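Local coordinates for protein esterase (Thermotoga maritima, PDB 3DOH) that acts as a thermostable esterase, probably hydrolysing carboxylic esters with an alpha/beta-hydrolase domain that is joined to an immunoglobulin-like N-terminal domain, at residues Y160-P165 with R252-E257; K173-V178 with W374-S379; L217-P222 with L245-I250; A290-C295 with I363-N368. All blocks are in the same frame, centred on the assembly; numbering follows the deposited sequence.

Overall arrangement
All four contacts pack helices against the same mixed sheet, and at each the joining side chains are mainly buried and apolar. Contacts 1 and 3 share helix 242-257 on one face and meet directly, their strands 157-163 and 215-219 being neighbours. Contacts 2 and 4 involve the consecutive helices 369-376 and 362-366, which cover strands 174-180 and 290-294; Leu375 and Trp374 of contact 2 pack on Ile292 of contact 4. Contact 1 alone includes a touching residue that is not buried, a partly exposed lysine, and its strand also carries an arginine bound to a sulfate. Contacts 2 and 3 join apolar groups alone, whereas contact 4 adds a threonine and a tyrosine with hydrogen-bonded hydroxyls.

Contact 1 of 4, residues Y160-P165 with R252-E257; sequences YRLFVP and RKLLDE. With SO4 (sulfate ion), chain G.
Leu254 presents its branched end to Leu162, the two side chains running past one another in opposite directions. Leu162 CD1 lies 4.1 Å from Leu254 CG, and Leu162 CD2 is equally near Leu254 CD1. Two residues earlier on the same face of the strand, Tyr160 points to the same helix. Its hydroxyl end reaches the aliphatic part of Lys253, where Tyr160 OH lies 4.1 Å from Lys253 CD; the two side chains cross at about a right angle. Leu254 also approaches the tyrosine ring obliquely.

Between these two residues, Arg161 leaves the opposite face of the strand. A sulfate ion, probably from the crystallisation liquor, lies at the edge of its guanidinium with the sulfur in plane. Three weak hydrogen bonds join them, among them Arg161 NH2 to sulfate O3 at 3.0 Å and Arg161 NH1 to sulfate O1 at 3.4 Å. The backbone carbonyls of Phe144 and Asn190 also accept from the guanidinium, and His138 binds the same ion. Farther out, Leu217 of strand 215-219 backs both Tyr160 and Leu254. Such helix-on-sheet packing, helix 242-257 against strand 157-163, belongs to the alpha/beta-hydrolase fold.

Contact 2 of 4, residues K173-V178 with W374-S379; sequences KYPLVV and WLFEQS
Pro175 CB lies at the edge of the Phe376 ring, close to the ring plane and 4.1 Å from Phe376 CE1. Beside it Val177 CG2 approaches Phe376 CZ obliquely, also at 4.1 Å, and the two side chains cross at about a right angle. His212 stacks on the same phenylalanine ring, bringing in the loop that leads to strand 215-219. A second flat group, the indole of Trp374, lies apart from strand 174-180. Gln378 NE2 stands 3.2 Å above one face of it, displaced toward the rim, and Trp312 meets it edge-to-face.

Phe376 carries its CG beside the backbone N, anti to the carbonyl carbon (chi1 -72°), and this brings the far end of the ring down onto the strand although the side chain does not start out in that direction. Leu375 joins from the preceding position, with Leu375 CD2 4.3 Å from Val177 CG2, so the one valine methyl touches both residues. Leu375 also rests on Tyr266 and on Ala290 and Ile292 of the strands beyond.

The turn that follows is tied by side chain as well as backbone. Gln378 NE2 donates to Trp374 O at 3.1 Å with an N-H...O angle of 158°, the oxygen lying near the plane of the amide, while Gln378 N bonds Leu375 O at 3.0 Å. A C-terminal helix laid over the central parallel strands in this way is a standard element of the alpha/beta-hydrolase fold.

Contact 3 of 4, residues L217-P222 with L245-I250; sequences LAPQCP and LAVIKI
Pro219 and Val247 cross at about a right angle where helix 242-257 lies on strand 215-219, part of the layered helix-on-sheet packing of the alpha/beta-hydrolase fold. The proline ring offers its CB and CG mainly to one methyl, and Val247 CG2 is 3.7 Å from Pro219 CG. That methyl is held beside the valine's own backbone N, while the other branch, Val247 CG1, stands anti to that N (chi1 174°) and lies a little farther off, 4.1 Å from Pro219 CG. The valine is flanked by Trp227, which also touches Cys221 beyond the end of the strand.

Leu217 and Ile250 meet at a slant, branch end to chain end. Here the strand residue and the helix residue both start out toward one another, unlike Val247, whose side chain does not start out straight at the strand. Around them Tyr160 of the neighbouring strand touches Ile250, and Ile251 extends the cover of Leu217 along the helix. Alternate residues of the strand serve its other face: between Leu217 and Pro219, Ala218 faces Val194 of helix 192-195. In the leucine-isoleucine pair, Leu217 CD1 is 3.8 Å from Ile250 CD1 and 4.1 Å from Ile250 CG1.

Contact 4 of 4, residues A290-C295 with I363-N368; sequences AAIPIC and IPTYEN
Ile292 makes the first touch along strand 290-294, placing its CG2 methyl 4.4 Å from Thr365 CG2. Its side chain also touches Phe314 of the adjoining strand 311-316, while its backbone carbonyl accepts a hydrogen bond from Thr268 OG1. Pro293 then points to the other face of the sheet and rests on Thr277 and Trp278 of helix 272-283. This is the three-layer architecture of the alpha/beta-hydrolase fold, with helices on both faces of a central sheet, and Thr268 belongs to the strand that runs into a probable nucleophile elbow at Ser271.

Ile294 returns to the face of Ile292 and takes the larger share of the contact. Tip to tip, Ile294 CD1 meets Thr365 CG2 at 3.9 Å. Thr365 holds that methyl anti to its own backbone N, which turns OG1 back to Ser361 O, one turn earlier, and to Tyr346 OH of strand 341-346, so the polar and apolar branches of one residue serve different neighbours. The same Ile294 CD1 also comes obliquely against the hydroxyl end of the tyrosine ring, 3.4 Å from Tyr366 CZ. The tyrosine reaches across to the sheet, where its OH is hydrogen-bonded to Thr268 OG1; its side chain touches the residues of the elbow. Farther on, Asn368 N is bonded to Thr365 O at 3.0 Å. Asn368 in turn is the N-cap of the next helix, its OD1 accepting from Ala371 N and more weakly from Glu370 N.

Contact 1 of 4, residues Y160-P165 with R252-E257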
# COMPACT_ATOMS: atom_id res chain seq x y z
N TYR A 160 -4.48 -3.67 49.69
CA TYR A 160 -4.09 -4.85 48.93
C TYR A 160 -5.23 -5.64 48.32
O TYR A 160 -6.38 -5.54 48.74
CB TYR A 160 -3.17 -5.75 49.75
CG TYR A 160 -3.82 -6.46 50.92
CD1 TYR A 160 -4.02 -5.82 52.16
CD2 TYR A 160 -4.21 -7.81 50.80
CE1 TYR A 160 -4.60 -6.50 53.25
CE2 TYR A 160 -4.78 -8.49 51.86
CZ TYR A 160 -4.96 -7.84 53.09
OH TYR A 160 -5.53 -8.55 54.12
N ARG A 161 -4.90 -6.39 47.29
CA ARG A 161 -5.87 -7.21 46.59
C ARG A 161 -5.37 -8.61 46.76
O ARG A 161 -4.18 -8.86 46.58
CB ARG A 161 -5.93 -6.87 45.07
CG ARG A 161 -6.30 -5.45 44.66
CD ARG A 161 -7.71 -5.02 45.01
NE ARG A 161 -8.75 -5.67 44.21
CZ ARG A 161 -9.67 -5.04 43.47
NH1 ARG A 161 -9.73 -3.71 43.39
NH2 ARG A 161 -10.55 -5.77 42.80
N LEU A 162 -6.28 -9.52 47.07
CA LEU A 162 -5.93 -10.92 47.33
C LEU A 162 -6.84 -11.85 46.56
O LEU A 162 -8.05 -11.70 46.65
CB LEU A 162 -6.08 -11.21 48.82
CG LEU A 162 -6.01 -12.67 49.28
CD1 LEU A 162 -4.55 -13.13 49.43
CD2 LEU A 162 -6.73 -12.82 50.60
N PHE A 163 -6.28 -12.80 45.83
CA PHE A 163 -7.07 -13.84 45.12
C PHE A 163 -7.12 -15.09 45.99
O PHE A 163 -6.10 -15.59 46.41
CB PHE A 163 -6.44 -14.19 43.75
CG PHE A 163 -7.15 -15.30 42.96
CD1 PHE A 163 -8.17 -15.00 42.02
CD2 PHE A 163 -6.72 -16.63 43.06
CE1 PHE A 163 -8.77 -16.01 41.21
CE2 PHE A 163 -7.32 -17.67 42.28
CZ PHE A 163 -8.36 -17.35 41.35
N VAL A 164 -8.30 -15.59 46.24
CA VAL A 164 -8.46 -16.82 46.98
C VAL A 164 -8.94 -17.92 46.01
O VAL A 164 -9.89 -17.70 45.29
CB VAL A 164 -9.48 -16.58 48.15
CG1 VAL A 164 -9.90 -17.88 48.86
CG2 VAL A 164 -8.92 -15.55 49.15
N PRO A 165 -8.27 -19.09 45.97
CA PRO A 165 -8.70 -20.12 44.99
C PRO A 165 -10.15 -20.59 45.24
O PRO A 165 -10.67 -20.44 46.34
CB PRO A 165 -7.71 -21.28 45.20
CG PRO A 165 -6.79 -20.90 46.35
CD PRO A 165 -7.13 -19.52 46.81
N ARG A 252 1.99 -12.65 56.82
CA ARG A 252 1.75 -13.38 58.09
C ARG A 252 0.31 -13.38 58.50
O ARG A 252 -0.15 -14.38 59.03
CB ARG A 252 2.62 -12.86 59.23
CG ARG A 252 4.07 -12.82 58.84
CD ARG A 252 5.00 -12.70 60.05
NE ARG A 252 6.33 -13.19 59.70
CZ ARG A 252 7.45 -12.46 59.77
NH1 ARG A 252 7.38 -11.19 60.23
NH2 ARG A 252 8.62 -13.00 59.41
N LYS A 253 -0.41 -12.30 58.24
CA LYS A 253 -1.84 -12.28 58.52
C LYS A 253 -2.47 -13.41 57.69
O LYS A 253 -3.22 -14.25 58.21
CB LYS A 253 -2.48 -10.92 58.19
CG LYS A 253 -3.98 -10.92 58.47
CD LYS A 253 -4.84 -9.69 57.99
CE LYS A 253 -4.54 -8.38 58.73
NZ LYS A 253 -4.60 -8.49 60.22
N LEU A 254 -2.09 -13.44 56.42
CA LEU A 254 -2.65 -14.39 55.46
C LEU A 254 -2.43 -15.84 55.88
O LEU A 254 -3.36 -16.68 55.80
CB LEU A 254 -2.00 -14.13 54.10
CG LEU A 254 -2.69 -13.27 53.03
CD1 LEU A 254 -3.89 -12.42 53.50
CD2 LEU A 254 -1.64 -12.44 52.36
N LEU A 255 -1.21 -16.13 56.32
CA LEU A 255 -0.84 -17.44 56.80
C LEU A 255 -1.74 -17.81 57.95
O LEU A 255 -2.22 -18.93 58.01
CB LEU A 255 0.62 -17.48 57.30
CG LEU A 255 1.79 -17.33 56.33
CD1 LEU A 255 3.13 -17.57 57.05
CD2 LEU A 255 1.63 -18.32 55.21
N ASP A 256 -1.94 -16.86 58.87
CA ASP A 256 -2.86 -17.08 59.97
C ASP A 256 -4.26 -17.30 59.44
O ASP A 256 -4.88 -18.30 59.77
CB ASP A 256 -2.86 -15.89 60.94
CG ASP A 256 -1.52 -15.70 61.62
OD1 ASP A 256 -0.76 -16.68 61.73
OD2 ASP A 256 -1.22 -14.56 62.03
N GLU A 257 -4.75 -16.42 58.58
CA GLU A 257 -6.15 -16.52 58.15
C GLU A 257 -6.50 -17.63 57.18
O GLU A 257 -7.66 -17.88 56.98
CB GLU A 257 -6.62 -15.22 57.50
CG GLU A 257 -7.10 -14.13 58.42
CD GLU A 257 -6.89 -12.77 57.82
OE1 GLU A 257 -6.12 -12.68 56.86
OE2 GLU A 257 -7.46 -11.76 58.30
S SO4 G . -13.59 -4.65 41.18
O1 SO4 G . -12.55 -3.64 41.42
O2 SO4 G . -14.88 -3.98 41.40
O3 SO4 G . -13.44 -5.80 42.09
O4 SO4 G . -13.51 -5.13 39.80

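Contact 2 of 4, residues K173-V178 with W374-S379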
# COMPACT_ATOMS: atom_id res chain seq x y z
N LYS A 173 -3.27 -27.51 51.68
CA LYS A 173 -2.69 -26.16 51.70
C LYS A 173 -2.15 -25.77 50.32
O LYS A 173 -1.69 -26.64 49.57
CB LYS A 173 -1.55 -26.09 52.72
CG LYS A 173 -2.00 -25.91 54.17
CD LYS A 173 -0.80 -25.96 55.14
CE LYS A 173 -1.05 -25.17 56.45
NZ LYS A 173 0.18 -25.14 57.31
N TYR A 174 -2.17 -24.47 50.00
CA TYR A 174 -1.83 -23.98 48.65
C TYR A 174 -0.81 -22.83 48.67
O TYR A 174 -0.72 -22.11 49.65
CB TYR A 174 -3.07 -23.55 47.87
CG TYR A 174 -4.12 -24.63 47.76
CD1 TYR A 174 -4.04 -25.62 46.77
CD2 TYR A 174 -5.22 -24.66 48.66
CE1 TYR A 174 -4.99 -26.60 46.67
CE2 TYR A 174 -6.18 -25.63 48.57
CZ TYR A 174 -6.06 -26.62 47.59
OH TYR A 174 -7.03 -27.60 47.49
N PRO A 175 -0.06 -22.65 47.57
CA PRO A 175 0.96 -21.63 47.38
C PRO A 175 0.42 -20.21 47.47
O PRO A 175 -0.78 -19.97 47.22
CB PRO A 175 1.40 -21.85 45.94
CG PRO A 175 1.01 -23.24 45.64
CD PRO A 175 -0.20 -23.50 46.37
N LEU A 176 1.29 -19.26 47.76
CA LEU A 176 0.90 -17.88 47.70
C LEU A 176 1.86 -17.20 46.75
O LEU A 176 3.10 -17.30 46.92
CB LEU A 176 0.96 -17.23 49.08
CG LEU A 176 0.83 -15.70 49.22
CD1 LEU A 176 -0.55 -15.16 48.87
CD2 LEU A 176 1.20 -15.28 50.63
N VAL A 177 1.32 -16.53 45.74
CA VAL A 177 2.18 -15.66 44.95
C VAL A 177 1.97 -14.22 45.41
O VAL A 177 0.83 -13.70 45.42
CB VAL A 177 1.94 -15.80 43.42
CG1 VAL A 177 2.78 -14.77 42.66
CG2 VAL A 177 2.25 -17.23 42.93
N VAL A 178 3.06 -13.56 45.79
CA VAL A 178 3.01 -12.15 46.16
C VAL A 178 3.64 -11.27 45.09
O VAL A 178 4.80 -11.44 44.73
CB VAL A 178 3.72 -11.89 47.51
CG1 VAL A 178 4.06 -13.21 48.18
CG2 VAL A 178 4.97 -11.06 47.29
N TRP A 374 7.87 -23.29 36.13
CA TRP A 374 9.05 -23.40 36.95
C TRP A 374 8.79 -22.89 38.37
O TRP A 374 9.27 -23.46 39.34
CB TRP A 374 10.18 -22.63 36.31
CG TRP A 374 11.39 -22.49 37.21
CD1 TRP A 374 12.44 -23.38 37.33
CD2 TRP A 374 11.69 -21.41 38.14
NE1 TRP A 374 13.36 -22.91 38.23
CE2 TRP A 374 12.93 -21.71 38.74
CE3 TRP A 374 11.06 -20.21 38.47
CZ2 TRP A 374 13.53 -20.86 39.70
CZ3 TRP A 374 11.66 -19.36 39.43
CH2 TRP A 374 12.87 -19.70 40.02
N LEU A 375 8.04 -21.80 38.50
CA LEU A 375 7.90 -21.22 39.83
C LEU A 375 7.18 -22.25 40.66
O LEU A 375 7.59 -22.51 41.80
CB LEU A 375 7.18 -19.88 39.80
CG LEU A 375 6.97 -19.09 41.10
CD1 LEU A 375 8.22 -18.32 41.49
CD2 LEU A 375 5.85 -18.13 40.85
N PHE A 376 6.17 -22.87 40.06
CA PHE A 376 5.36 -23.85 40.79
C PHE A 376 6.05 -25.17 41.15
O PHE A 376 5.58 -25.87 42.05
CB PHE A 376 3.96 -24.08 40.16
CG PHE A 376 3.06 -22.92 40.38
CD1 PHE A 376 2.68 -22.56 41.66
CD2 PHE A 376 2.63 -22.15 39.32
CE1 PHE A 376 1.86 -21.46 41.89
CE2 PHE A 376 1.81 -21.03 39.57
CZ PHE A 376 1.43 -20.69 40.86
N GLU A 377 7.15 -25.52 40.49
CA GLU A 377 7.85 -26.71 40.97
C GLU A 377 8.81 -26.39 42.12
O GLU A 377 9.56 -27.26 42.58
CB GLU A 377 8.48 -27.51 39.84
CG GLU A 377 8.92 -26.64 38.68
CD GLU A 377 9.06 -27.41 37.35
OE1 GLU A 377 10.20 -27.49 36.80
OE2 GLU A 377 8.03 -27.92 36.86
N GLN A 378 8.79 -25.15 42.63
CA GLN A 378 9.67 -24.82 43.76
C GLN A 378 8.96 -24.94 45.11
O GLN A 378 7.73 -24.89 45.19
CB GLN A 378 10.32 -23.46 43.60
CG GLN A 378 10.99 -23.21 42.28
CD GLN A 378 11.97 -24.29 41.80
OE1 GLN A 378 12.81 -24.80 42.55
NE2 GLN A 378 11.88 -24.60 40.52
N SER A 379 9.76 -25.11 46.17
CA SER A 379 9.30 -25.38 47.55
C SER A 379 10.51 -25.50 48.49
O SER A 379 11.65 -25.55 48.02
CB SER A 379 8.51 -26.69 47.61
OG SER A 379 8.28 -27.06 48.96

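Contact 3 of 4, residues L217-P222 with L245-I250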
# COMPACT_ATOMS: atom_id res chain seq x y z
N LEU A 217 -1.38 -12.31 46.36
CA LEU A 217 -1.43 -11.09 47.10
C LEU A 217 -0.74 -10.03 46.29
O LEU A 217 0.41 -10.18 45.86
CB LEU A 217 -0.72 -11.28 48.44
CG LEU A 217 -0.12 -10.06 49.11
CD1 LEU A 217 -1.19 -9.15 49.56
CD2 LEU A 217 0.73 -10.48 50.25
N ALA A 218 -1.45 -8.92 46.12
CA ALA A 218 -0.96 -7.81 45.33
C ALA A 218 -1.14 -6.57 46.17
O ALA A 218 -2.23 -5.99 46.21
CB ALA A 218 -1.74 -7.71 44.02
N PRO A 219 -0.12 -6.20 46.92
CA PRO A 219 -0.10 -4.94 47.66
C PRO A 219 0.17 -3.66 46.86
O PRO A 219 0.91 -3.69 45.88
CB PRO A 219 1.01 -5.17 48.71
CG PRO A 219 1.88 -6.18 48.11
CD PRO A 219 1.01 -7.07 47.25
N GLN A 220 -0.42 -2.54 47.30
CA GLN A 220 -0.15 -1.22 46.68
C GLN A 220 0.65 -0.28 47.55
O GLN A 220 0.33 -0.06 48.71
CB GLN A 220 -1.43 -0.50 46.28
CG GLN A 220 -1.16 0.90 45.74
CD GLN A 220 -2.38 1.50 45.05
OE1 GLN A 220 -3.48 1.46 45.60
NE2 GLN A 220 -2.19 2.02 43.84
N CYS A 221 1.71 0.28 46.97
CA CYS A 221 2.61 1.16 47.71
C CYS A 221 2.38 2.62 47.35
O CYS A 221 2.00 2.94 46.22
CB CYS A 221 4.06 0.77 47.46
SG CYS A 221 5.24 2.14 47.61
N PRO A 222 2.61 3.51 48.31
CA PRO A 222 1.86 4.77 48.39
C PRO A 222 2.69 5.96 47.94
O PRO A 222 3.89 6.00 48.20
CB PRO A 222 1.54 4.88 49.89
CG PRO A 222 2.65 4.14 50.55
CD PRO A 222 3.00 3.01 49.63
N LEU A 245 7.97 -3.58 54.48
CA LEU A 245 7.84 -4.17 55.82
C LEU A 245 6.40 -4.46 56.14
O LEU A 245 6.07 -5.50 56.67
CB LEU A 245 8.42 -3.26 56.88
CG LEU A 245 9.94 -3.25 56.81
CD1 LEU A 245 10.46 -2.13 57.70
CD2 LEU A 245 10.50 -4.60 57.18
N ALA A 246 5.54 -3.53 55.79
CA ALA A 246 4.16 -3.78 55.99
C ALA A 246 3.79 -5.09 55.23
O ALA A 246 3.33 -6.03 55.87
CB ALA A 246 3.37 -2.57 55.56
N VAL A 247 4.04 -5.18 53.91
CA VAL A 247 3.76 -6.41 53.11
C VAL A 247 4.12 -7.72 53.84
O VAL A 247 3.36 -8.68 53.84
CB VAL A 247 4.48 -6.38 51.74
CG1 VAL A 247 4.32 -7.69 50.98
CG2 VAL A 247 4.01 -5.20 50.93
N ILE A 248 5.27 -7.75 54.48
CA ILE A 248 5.60 -8.95 55.24
C ILE A 248 4.56 -9.29 56.31
O ILE A 248 4.06 -10.42 56.38
CB ILE A 248 6.98 -8.85 55.86
CG1 ILE A 248 8.01 -8.65 54.75
CG2 ILE A 248 7.27 -10.09 56.66
CD1 ILE A 248 8.08 -9.82 53.77
N LYS A 249 4.20 -8.30 57.11
CA LYS A 249 3.23 -8.48 58.18
C LYS A 249 1.95 -8.99 57.59
O LYS A 249 1.26 -9.79 58.18
CB LYS A 249 2.99 -7.15 58.92
CG LYS A 249 4.17 -6.71 59.76
CD LYS A 249 4.01 -5.28 60.18
CE LYS A 249 5.27 -4.81 60.91
NZ LYS A 249 5.22 -3.34 61.29
N ILE A 250 1.64 -8.55 56.39
CA ILE A 250 0.41 -9.01 55.76
C ILE A 250 0.49 -10.44 55.20
O ILE A 250 -0.51 -11.18 55.26
CB ILE A 250 -0.27 -7.90 54.90
CG1 ILE A 250 -0.89 -8.40 53.63
CG2 ILE A 250 0.71 -6.75 54.53
CD1 ILE A 250 -1.18 -7.17 52.80

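Contact 4 of 4, residues A290-C295 with I363-N368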
# COMPACT_ATOMS: atom_id res chain seq x y z
N ALA A 290 10.76 -19.18 46.17
CA ALA A 290 11.36 -18.81 44.90
C ALA A 290 10.91 -17.41 44.48
O ALA A 290 9.82 -16.97 44.84
CB ALA A 290 11.01 -19.83 43.83
N ALA A 291 11.76 -16.73 43.72
CA ALA A 291 11.55 -15.34 43.38
C ALA A 291 11.72 -15.15 41.88
O ALA A 291 12.56 -15.82 41.27
CB ALA A 291 12.56 -14.52 44.11
N ILE A 292 10.94 -14.26 41.27
CA ILE A 292 11.20 -13.77 39.91
C ILE A 292 11.27 -12.23 39.95
O ILE A 292 10.24 -11.54 39.86
CB ILE A 292 10.13 -14.26 38.88
CG1 ILE A 292 10.02 -15.78 38.91
CG2 ILE A 292 10.37 -13.69 37.47
CD1 ILE A 292 8.74 -16.34 38.21
N PRO A 293 12.47 -11.69 40.15
CA PRO A 293 12.75 -10.26 40.05
C PRO A 293 13.03 -9.73 38.64
O PRO A 293 14.08 -10.04 38.05
CB PRO A 293 13.99 -10.11 40.90
CG PRO A 293 14.68 -11.40 40.80
CD PRO A 293 13.64 -12.44 40.61
N ILE A 294 12.12 -8.89 38.15
CA ILE A 294 12.14 -8.37 36.80
C ILE A 294 12.62 -6.94 36.81
O ILE A 294 12.03 -6.11 37.52
CB ILE A 294 10.73 -8.44 36.16
CG1 ILE A 294 10.27 -9.88 36.11
CG2 ILE A 294 10.73 -7.90 34.74
CD1 ILE A 294 8.81 -10.00 36.15
N CYS A 295 13.66 -6.65 36.04
CA CYS A 295 14.29 -5.34 36.04
C CYS A 295 14.28 -4.74 37.44
O CYS A 295 13.45 -3.89 37.75
CB CYS A 295 13.58 -4.40 35.06
SG CYS A 295 11.78 -4.36 35.24
N ILE A 363 6.52 -7.78 30.48
CA ILE A 363 5.57 -8.21 29.45
C ILE A 363 5.87 -9.59 28.81
O ILE A 363 5.05 -10.48 28.88
CB ILE A 363 5.43 -7.14 28.38
CG1 ILE A 363 4.76 -5.89 28.99
CG2 ILE A 363 4.67 -7.70 27.18
CD1 ILE A 363 5.07 -4.57 28.27
N PRO A 364 7.05 -9.79 28.21
CA PRO A 364 7.23 -11.17 27.77
C PRO A 364 7.36 -12.14 28.91
O PRO A 364 7.08 -13.34 28.75
CB PRO A 364 8.55 -11.14 27.01
CG PRO A 364 9.14 -9.84 27.25
CD PRO A 364 8.18 -8.92 27.86
N THR A 365 7.83 -11.65 30.06
CA THR A 365 8.16 -12.55 31.15
C THR A 365 6.92 -13.22 31.69
O THR A 365 6.89 -14.43 31.80
CB THR A 365 8.90 -11.80 32.23
OG1 THR A 365 10.08 -11.25 31.64
CG2 THR A 365 9.27 -12.69 33.36
N TYR A 366 5.88 -12.43 31.99
CA TYR A 366 4.62 -12.99 32.46
C TYR A 366 3.88 -13.77 31.39
O TYR A 366 2.93 -14.51 31.69
CB TYR A 366 3.72 -11.93 33.13
CG TYR A 366 4.34 -11.45 34.43
CD1 TYR A 366 4.83 -12.37 35.36
CD2 TYR A 366 4.47 -10.08 34.73
CE1 TYR A 366 5.42 -11.94 36.55
CE2 TYR A 366 5.08 -9.66 35.93
CZ TYR A 366 5.53 -10.60 36.83
OH TYR A 366 6.12 -10.24 38.00
N GLU A 367 4.34 -13.64 30.15
CA GLU A 367 3.80 -14.46 29.06
C GLU A 367 4.60 -15.76 28.84
O GLU A 367 4.28 -16.55 27.95
CB GLU A 367 3.60 -13.64 27.77
CG GLU A 367 2.53 -12.53 27.84
CD GLU A 367 1.13 -13.01 28.33
OE1 GLU A 367 0.42 -13.70 27.57
OE2 GLU A 367 0.72 -12.67 29.48
N ASN A 368 5.57 -16.03 29.70
CA ASN A 368 6.40 -17.22 29.55
C ASN A 368 5.89 -18.43 30.38
O ASN A 368 6.05 -18.48 31.62
CB ASN A 368 7.81 -16.83 29.97
CG ASN A 368 8.85 -17.89 29.70
OD1 ASN A 368 8.58 -19.11 29.76
ND2 ASN A 368 10.08 -17.44 29.44